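Local coordinates for protein pyruvate-formate lyase-activating enzyme (Bacteroides vulgatus ATCC 8482, PDB 3CAN) that belongs to the radical SAM superfamily, whose members are built on a partial TIM-barrel-like alpha/beta fold, at residues 34-39 / 57-62; 61-66 / 98-103. All coordinates share one frame; numbering follows the deposited sequence. Where two conformers were deposited one is given.

Contact 1 of 2, residues 34-39 / 57-62; sequences HRAVDT and LLLIDL
D38 OD2 accepts a hydrogen bond from a water at 2.6 Å, and the same water donates to D61 OD2 at 2.7 Å, so it lies between two carboxylates whose like charges would otherwise probably repel more strongly. D38 OD2 also accepts from the backbone N of G11, while OD1 is hydrogen-bonded to T40 OG1; both oxygens of this buried acid thus have partners. Its CG stands anti to the backbone N (chi1 179°).

Beneath the carboxylates runs the backbone ladder. L59 N donates to V37 O at 2.9 Å, and L59 O accepts from T39 N at 3.1 Å. One step back, V37 N donates to L57 O; the bond from L57 N to R35 O is weak. Between these rungs D38 CA brings its hydrogen to L59 O. The two strands run parallel, their axes at 26°, pairing A36 with L57, V37 with L58 and D38 with L59.

Alternate side chains fall on the two faces. On the face of D38, the small methyl of A36 lies 4.1 Å from L59 CD1, a size that suits a buried place between larger neighbours.

On the other face V37 and L58 meet helix 45-53 at V51, where branched and long apolar chains suit the covering helix. T39, just past the strand, crosses L58 at about a right angle and offers it both a methyl and a hydroxyl: CG2 is 3.8 Å from L58 CD2, while OG1 lies 3.6 Å from both L58 CD1 and I60 CG1. With helix 45-53 linking them, the two neighbouring parallel strands form a classic beta-alpha-beta unit, the building block of TIM-barrel-like folds.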
ATOM      1  N   HIS A  34       7.275  10.515   8.696  1.00 14.19           N
ATOM      2  CA  HIS A  34       6.060  10.877   7.927  1.00 13.85           C
ATOM      3  C   HIS A  34       4.918   9.963   8.316  1.00 13.64           C
ATOM      4  O   HIS A  34       5.116   8.753   8.496  1.00 13.79           O
ATOM      5  CB  HIS A  34       6.339  10.771   6.432  1.00 14.85           C
ATOM      6  CG  HIS A  34       5.178  11.112   5.551  1.00 15.73           C
ATOM      7  ND1 HIS A  34       4.143  10.232   5.297  1.00 19.18           N
ATOM      8  CD2 HIS A  34       4.921  12.221   4.812  1.00 19.15           C
ATOM      9  CE1 HIS A  34       3.281  10.804   4.475  1.00 19.84           C
ATOM     10  NE2 HIS A  34       3.738  12.002   4.154  1.00 17.69           N
ATOM     11  N   ARG A  35       3.721  10.543   8.445  1.00 12.56           N
ATOM     12  CA  ARG A  35       2.541   9.839   8.949  1.00 12.29           C
ATOM     13  C   ARG A  35       1.331   9.964   8.027  1.00 12.08           C
ATOM     14  O   ARG A  35       0.923  11.077   7.667  1.00 12.64           O
ATOM     15  CB  ARG A  35       2.156  10.407  10.317  1.00 11.77           C
ATOM     16  CG  ARG A  35       3.261  10.306  11.366  1.00 11.22           C
ATOM     17  CD  ARG A  35       3.082  11.335  12.453  1.00 12.57           C
ATOM     18  NE  ARG A  35       3.167  12.698  11.941  1.00 11.83           N
ATOM     19  CZ  ARG A  35       3.025  13.775  12.697  1.00 12.67           C
ATOM     20  NH1 ARG A  35       2.857  13.662  14.000  1.00 12.47           N
ATOM     21  NH2 ARG A  35       3.085  14.982  12.147  1.00 14.70           N
ATOM     22  N   ALA A  36       0.752   8.820   7.662  1.00 12.49           N
ATOM     23  CA  ALA A  36      -0.482   8.773   6.866  1.00 12.79           C
ATOM     24  C   ALA A  36      -1.504   7.961   7.625  1.00 13.20           C
ATOM     25  O   ALA A  36      -1.161   6.929   8.196  1.00 13.09           O
ATOM     26  CB  ALA A  36      -0.233   8.129   5.501  1.00 13.03           C
ATOM     27  N   VAL A  37      -2.751   8.406   7.608  1.00 13.59           N
ATOM     28  CA  VAL A  37      -3.803   7.747   8.385  1.00 13.46           C
ATOM     29  C   VAL A  37      -5.061   7.560   7.538  1.00 13.46           C
ATOM     30  O   VAL A  37      -5.590   8.511   6.971  1.00 14.55           O
ATOM     31  CB  VAL A  37      -4.178   8.535   9.636  1.00 13.81           C
ATOM     32  CG1 VAL A  37      -5.248   7.782  10.430  1.00 14.72           C
ATOM     33  CG2 VAL A  37      -2.915   8.821  10.509  1.00 13.43           C
ATOM     34  N   ASP A  38      -5.538   6.331   7.481  1.00 14.44           N
ATOM     35  CA  ASP A  38      -6.834   5.997   6.881  1.00 14.64           C
ATOM     36  C   ASP A  38      -7.959   6.394   7.832  1.00 15.56           C
ATOM     37  O   ASP A  38      -8.101   5.801   8.916  1.00 16.20           O
ATOM     38  CB  ASP A  38      -6.857   4.497   6.589  1.00 14.49           C
ATOM     39  CG  ASP A  38      -8.156   4.003   5.972  1.00 15.52           C
ATOM     40  OD1 ASP A  38      -9.122   4.778   5.815  1.00 15.74           O
ATOM     41  OD2 ASP A  38      -8.218   2.778   5.691  1.00 17.57           O
ATOM     42  N   THR A  39      -8.744   7.402   7.453  1.00 15.82           N
ATOM     43  CA  THR A  39      -9.824   7.916   8.289  1.00 16.32           C
ATOM     44  C   THR A  39     -11.215   7.577   7.708  1.00 16.38           C
ATOM     45  O   THR A  39     -12.231   8.150   8.120  1.00 17.25           O
ATOM     46  CB  THR A  39      -9.718   9.447   8.467  1.00 16.60           C
ATOM     47  OG1 THR A  39      -9.803  10.082   7.189  1.00 17.39           O
ATOM     48  CG2 THR A  39      -8.391   9.836   9.166  1.00 16.89           C
ATOM     49  N   LEU A  57      -0.874  13.331   6.006  1.00 15.11           N
ATOM     50  CA  LEU A  57      -1.710  12.910   4.885  1.00 15.50           C
ATOM     51  C   LEU A  57      -2.830  12.012   5.371  1.00 15.39           C
ATOM     52  O   LEU A  57      -2.590  11.125   6.203  1.00 15.01           O
ATOM     53  CB  LEU A  57      -0.852  12.108   3.897  1.00 16.06           C
ATOM     54  CG  LEU A  57      -1.511  11.545   2.655  1.00 16.51           C
ATOM     55  CD1 LEU A  57      -1.956  12.693   1.733  1.00 19.04           C
ATOM     56  CD2 LEU A  57      -0.543  10.594   1.912  1.00 17.35           C
ATOM     57  N   LEU A  58      -4.043  12.230   4.859  1.00 14.64           N
ATOM     58  CA  LEU A  58      -5.147  11.320   5.116  1.00 15.07           C
ATOM     59  C   LEU A  58      -5.378  10.446   3.897  1.00 14.66           C
ATOM     60  O   LEU A  58      -5.167  10.875   2.754  1.00 14.05           O
ATOM     61  CB  LEU A  58      -6.442  12.070   5.441  1.00 15.63           C
ATOM     62  CG  LEU A  58      -6.546  12.917   6.707  1.00 16.36           C
ATOM     63  CD1 LEU A  58      -8.005  13.181   7.049  1.00 16.15           C
ATOM     64  CD2 LEU A  58      -5.785  12.325   7.912  1.00 15.58           C
ATOM     65  N   LEU A  59      -5.816   9.219   4.153  1.00 14.61           N
ATOM     66  CA  LEU A  59      -6.174   8.256   3.119  1.00 15.40           C
ATOM     67  C   LEU A  59      -7.632   7.904   3.332  1.00 15.89           C
ATOM     68  O   LEU A  59      -8.034   7.589   4.447  1.00 15.60           O
ATOM     69  CB  LEU A  59      -5.323   6.985   3.252  1.00 15.99           C
ATOM     70  CG  LEU A  59      -3.814   7.194   3.385  1.00 16.49           C
ATOM     71  CD1 LEU A  59      -3.119   5.883   3.731  1.00 17.60           C
ATOM     72  CD2 LEU A  59      -3.238   7.804   2.094  1.00 17.15           C
ATOM     73  N   ILE A  60      -8.446   7.996   2.288  1.00 15.24           N
ATOM     74  CA  ILE A  60      -9.845   7.587   2.410  1.00 15.66           C
ATOM     75  C   ILE A  60     -10.235   6.716   1.231  1.00 14.90           C
ATOM     76  O   ILE A  60      -9.948   7.068   0.085  1.00 13.99           O
ATOM     77  CB  ILE A  60     -10.802   8.809   2.499  1.00 15.81           C
ATOM     78  CG1 ILE A  60     -10.428   9.697   3.685  1.00 17.22           C
ATOM     79  CG2 ILE A  60     -12.246   8.344   2.648  1.00 15.84           C
ATOM     80  CD1 ILE A  60     -11.113  11.079   3.714  1.00 17.97           C
ATOM     81  N   ASP A  61     -10.907   5.597   1.517  1.00 14.71           N
ATOM     82  CA  ASP A  61     -11.434   4.705   0.487  1.00 15.88           C
ATOM     83  C   ASP A  61     -12.800   5.221   0.044  1.00 16.17           C
ATOM     84  O   ASP A  61     -13.631   5.578   0.879  1.00 16.19           O
ATOM     85  CB  ASP A  61     -11.630   3.285   1.027  1.00 16.99           C
ATOM     86  CG  ASP A  61     -10.337   2.565   1.287  1.00 19.69           C
ATOM     87  OD1 ASP A  61      -9.263   3.088   0.952  1.00 20.22           O
ATOM     88  OD2 ASP A  61     -10.406   1.452   1.848  1.00 23.57           O
ATOM     89  N   LEU A  62     -13.028   5.237  -1.264  1.00 15.77           N
ATOM     90  CA  LEU A  62     -14.345   5.553  -1.813  1.00 15.58           C
ATOM     91  C   LEU A  62     -14.807   4.385  -2.684  1.00 15.47           C
ATOM     92  O   LEU A  62     -14.683   4.408  -3.903  1.00 15.34           O
ATOM     93  CB  LEU A  62     -14.270   6.847  -2.608  1.00 15.60           C
ATOM     94  CG  LEU A  62     -15.572   7.420  -3.149  1.00 16.45           C
ATOM     95  CD1 LEU A  62     -16.555   7.638  -1.992  1.00 18.50           C
ATOM     96  CD2 LEU A  62     -15.296   8.714  -3.906  1.00 17.30           C
TER
HETATM   97  O   HOH W   1     -10.020   1.249   4.524  1.00 44.34           O

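Contact 2 of 2, residues 61-66 / 98-103; sequences DLKSMD and RIPLIE
D61 and R98 form a salt bridge in which NE of the arginine donates to OD1 of the aspartate at 3.2 Å. The carboxylate oxygen is met nearly along its C-O axis and lies near the edge of the guanidinium, tilted 24° from its plane; the two flat groups are turned 23° against each other. R98 reaches this position through a chain bent at chi2 and again at chi3, where the torsion of 77° turns NE back toward D61. OD1 also rests 3.5 Å from R98 CB, so it touches the base of the arginine as well as its charged end. A short acid and a long, flexible base suit adjacent places on one face of a sheet.

The backbone adds a second polar link. L62 N donates to R98 O at 2.9 Å, and D61 CA brings its hydrogen to the same oxygen from 3.3 Å. D61 pairs with R98 in parallel register, and beyond this pair the 61-66 segment leaves the sheet.

Packing takes over from there. I99 sets CG1 3.5 Å from L62 O, and the same CG1 meets L62 CB, while L62 itself is buried against L82 and I85 of helix 79-90. Farther along, the aliphatic part of K63 crosses the ring of P100, K63 CG lying 3.9 Å from P100 CD. N106 ties the two backbones together, its ND2 donating to both K63 O and P100 O. Downstream, S64 OG accepts from D66 N in an ST turn, and D66 is the N-cap of helix 67-74. The whole is a parallel strand pair opening at its C-terminal end into a strand-to-helix loop, as in alpha/beta folds of the TIM-barrel kind.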
ATOM      1  N   ASP A  61     -10.907   5.597   1.517  1.00 14.71           N
ATOM      2  CA  ASP A  61     -11.434   4.705   0.487  1.00 15.88           C
ATOM      3  C   ASP A  61     -12.800   5.221   0.044  1.00 16.17           C
ATOM      4  O   ASP A  61     -13.631   5.578   0.879  1.00 16.19           O
ATOM      5  CB  ASP A  61     -11.630   3.285   1.027  1.00 16.99           C
ATOM      6  CG  ASP A  61     -10.337   2.565   1.287  1.00 19.69           C
ATOM      7  OD1 ASP A  61      -9.263   3.088   0.952  1.00 20.22           O
ATOM      8  OD2 ASP A  61     -10.406   1.452   1.848  1.00 23.57           O
ATOM      9  N   LEU A  62     -13.028   5.237  -1.264  1.00 15.77           N
ATOM     10  CA  LEU A  62     -14.345   5.553  -1.813  1.00 15.58           C
ATOM     11  C   LEU A  62     -14.807   4.385  -2.684  1.00 15.47           C
ATOM     12  O   LEU A  62     -14.683   4.408  -3.903  1.00 15.34           O
ATOM     13  CB  LEU A  62     -14.270   6.847  -2.608  1.00 15.60           C
ATOM     14  CG  LEU A  62     -15.572   7.420  -3.149  1.00 16.45           C
ATOM     15  CD1 LEU A  62     -16.555   7.638  -1.992  1.00 18.50           C
ATOM     16  CD2 LEU A  62     -15.296   8.714  -3.906  1.00 17.30           C
ATOM     17  N   LYS A  63     -15.320   3.349  -2.029  0.50 15.66           N
ATOM     18  CA  LYS A  63     -15.654   2.093  -2.707  0.50 15.94           C
ATOM     19  C   LYS A  63     -16.855   2.226  -3.634  0.50 15.65           C
ATOM     20  O   LYS A  63     -16.886   1.615  -4.709  0.50 15.78           O
ATOM     21  CB  LYS A  63     -15.869   0.961  -1.694  0.50 16.31           C
ATOM     22  CG  LYS A  63     -14.590   0.190  -1.382  0.50 17.82           C
ATOM     23  CD  LYS A  63     -14.827  -0.983  -0.433  0.50 17.82           C
ATOM     24  CE  LYS A  63     -14.345  -0.667   0.984  0.50 19.95           C
ATOM     25  NZ  LYS A  63     -14.872  -1.603   2.022  0.50 18.77           N
ATOM     26  N   SER A  64     -17.833   3.035  -3.240  1.00 15.47           N
ATOM     27  CA  SER A  64     -19.013   3.243  -4.083  1.00 15.35           C
ATOM     28  C   SER A  64     -19.775   4.472  -3.664  1.00 15.25           C
ATOM     29  O   SER A  64     -19.883   4.760  -2.473  1.00 15.33           O
ATOM     30  CB  SER A  64     -19.984   2.054  -4.014  1.00 14.97           C
ATOM     31  OG  SER A  64     -21.044   2.251  -4.942  1.00 15.34           O
HETATM   32  N   MSE A  65     -20.345   5.156  -4.650  1.00 15.74           N
HETATM   33  CA  MSE A  65     -21.300   6.227  -4.384  1.00 16.52           C
HETATM   34  C   MSE A  65     -22.696   5.668  -4.078  1.00 17.13           C
HETATM   35  O   MSE A  65     -23.556   6.386  -3.575  1.00 17.29           O
HETATM   36  CB  MSE A  65     -21.380   7.169  -5.569  1.00 16.47           C
HETATM   37  CG  MSE A  65     -20.121   7.950  -5.827  1.00 16.66           C
HETATM   38 SE   MSE A  65     -19.505   9.060  -4.329  0.80 19.69          SE
HETATM   39  CE  MSE A  65     -20.983  10.345  -4.254  1.00 19.59           C
ATOM     40  N   ASP A  66     -22.902   4.392  -4.389  1.00 16.96           N
ATOM     41  CA  ASP A  66     -24.143   3.679  -4.074  1.00 17.49           C
ATOM     42  C   ASP A  66     -24.048   3.114  -2.666  1.00 17.80           C
ATOM     43  O   ASP A  66     -23.268   2.190  -2.408  1.00 17.54           O
ATOM     44  CB  ASP A  66     -24.340   2.568  -5.113  1.00 17.29           C
ATOM     45  CG  ASP A  66     -25.663   1.840  -4.979  1.00 17.28           C
ATOM     46  OD1 ASP A  66     -26.197   1.704  -3.868  1.00 17.29           O
ATOM     47  OD2 ASP A  66     -26.157   1.376  -6.024  1.00 19.01           O
ATOM     48  N   ARG A  98      -8.673   6.310  -2.480  1.00 15.67           N
ATOM     49  CA  ARG A  98      -8.445   5.002  -3.056  1.00 16.91           C
ATOM     50  C   ARG A  98      -9.761   4.364  -3.470  1.00 17.21           C
ATOM     51  O   ARG A  98     -10.721   4.363  -2.703  1.00 16.60           O
ATOM     52  CB  ARG A  98      -7.703   4.109  -2.069  1.00 17.70           C
ATOM     53  CG  ARG A  98      -6.343   4.672  -1.698  1.00 22.49           C
ATOM     54  CD  ARG A  98      -6.409   5.431  -0.397  1.00 28.60           C
ATOM     55  NE  ARG A  98      -6.441   4.481   0.718  1.00 32.33           N
ATOM     56  CZ  ARG A  98      -5.368   3.847   1.195  1.00 34.10           C
ATOM     57  NH1 ARG A  98      -4.159   4.069   0.673  1.00 34.57           N
ATOM     58  NH2 ARG A  98      -5.501   2.997   2.214  1.00 33.81           N
ATOM     59  N   ILE A  99      -9.797   3.836  -4.690  1.00 17.66           N
ATOM     60  CA  ILE A  99     -10.968   3.145  -5.204  1.00 18.46           C
ATOM     61  C   ILE A  99     -10.539   1.747  -5.638  1.00 19.00           C
ATOM     62  O   ILE A  99      -9.929   1.585  -6.691  1.00 18.60           O
ATOM     63  CB  ILE A  99     -11.622   3.900  -6.364  1.00 18.16           C
ATOM     64  CG1 ILE A  99     -12.005   5.315  -5.925  1.00 19.10           C
ATOM     65  CG2 ILE A  99     -12.875   3.112  -6.885  1.00 18.12           C
ATOM     66  CD1 ILE A  99     -12.576   6.171  -7.068  1.00 19.56           C
ATOM     67  N   PRO A 100     -10.805   0.741  -4.797  1.00 20.38           N
ATOM     68  CA  PRO A 100     -10.594  -0.630  -5.239  1.00 21.01           C
ATOM     69  C   PRO A 100     -11.591  -0.862  -6.354  1.00 21.64           C
ATOM     70  O   PRO A 100     -12.783  -0.669  -6.142  1.00 22.52           O
ATOM     71  CB  PRO A 100     -10.893  -1.459  -3.980  1.00 21.41           C
ATOM     72  CG  PRO A 100     -10.798  -0.479  -2.831  1.00 22.16           C
ATOM     73  CD  PRO A 100     -11.317   0.795  -3.416  1.00 21.26           C
ATOM     74  N   LEU A 101     -11.093  -1.176  -7.548  1.00 21.82           N
ATOM     75  CA  LEU A 101     -11.892  -1.124  -8.764  1.00 22.14           C
ATOM     76  C   LEU A 101     -12.257  -2.548  -9.173  1.00 22.32           C
ATOM     77  O   LEU A 101     -11.388  -3.333  -9.534  1.00 21.83           O
ATOM     78  CB  LEU A 101     -11.104  -0.421  -9.869  1.00 21.92           C
ATOM     79  CG  LEU A 101     -11.881  -0.001 -11.120  1.00 22.25           C
ATOM     80  CD1 LEU A 101     -12.984   1.032 -10.803  1.00 21.97           C
ATOM     81  CD2 LEU A 101     -10.928   0.549 -12.170  1.00 22.10           C
ATOM     82  N   ILE A 102     -13.546  -2.862  -9.078  1.00 23.01           N
ATOM     83  CA  ILE A 102     -14.045  -4.230  -9.205  1.00 23.27           C
ATOM     84  C   ILE A 102     -15.130  -4.253 -10.273  1.00 24.05           C
ATOM     85  O   ILE A 102     -16.178  -3.630 -10.107  1.00 23.31           O
ATOM     86  CB  ILE A 102     -14.638  -4.737  -7.864  1.00 23.49           C
ATOM     87  CG1 ILE A 102     -13.654  -4.506  -6.702  1.00 23.98           C
ATOM     88  CG2 ILE A 102     -15.011  -6.225  -7.974  1.00 23.53           C
ATOM     89  CD1 ILE A 102     -14.291  -4.392  -5.327  1.00 23.87           C
ATOM     90  N   GLU A 103     -14.855  -4.944 -11.377  1.00 24.78           N
ATOM     91  CA  GLU A 103     -15.834  -5.117 -12.432  1.00 25.51           C
ATOM     92  C   GLU A 103     -16.974  -5.937 -11.848  1.00 25.54           C
ATOM     93  O   GLU A 103     -16.739  -7.031 -11.315  1.00 26.23           O
ATOM     94  CB  GLU A 103     -15.199  -5.829 -13.623  1.00 25.97           C
ATOM     95  CG  GLU A 103     -16.130  -6.094 -14.785  1.00 26.77           C
ATOM     96  CD  GLU A 103     -16.715  -4.835 -15.386  1.00 30.50           C
ATOM     97  OE1 GLU A 103     -15.951  -3.900 -15.711  1.00 32.59           O
ATOM     98  OE2 GLU A 103     -17.945  -4.793 -15.562  1.00 33.71           O
TER

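In the fold
From the N terminus, the chain passes through strand 6-10 and helix 18-30 before entering strand 35-38. Contact 1 then closes an excursion of 17 residues, containing helix 45-53, by bringing strand 57-61 back alongside. Contact 2 starts where that strand ends, sharing D61 and L62, and closes a longer excursion of 31 residues that holds helices 67-74 and 79-90 and returns on strand 95-101. The loops thus follow one another, neither nested nor crossed. Together they tie three neighbouring strands of the six-stranded parallel sheet, 35-38, 57-61 and 95-101, with strand 57-61 in the middle; a probable hydrogen bond between I60 O and R98 N joins the contacts directly.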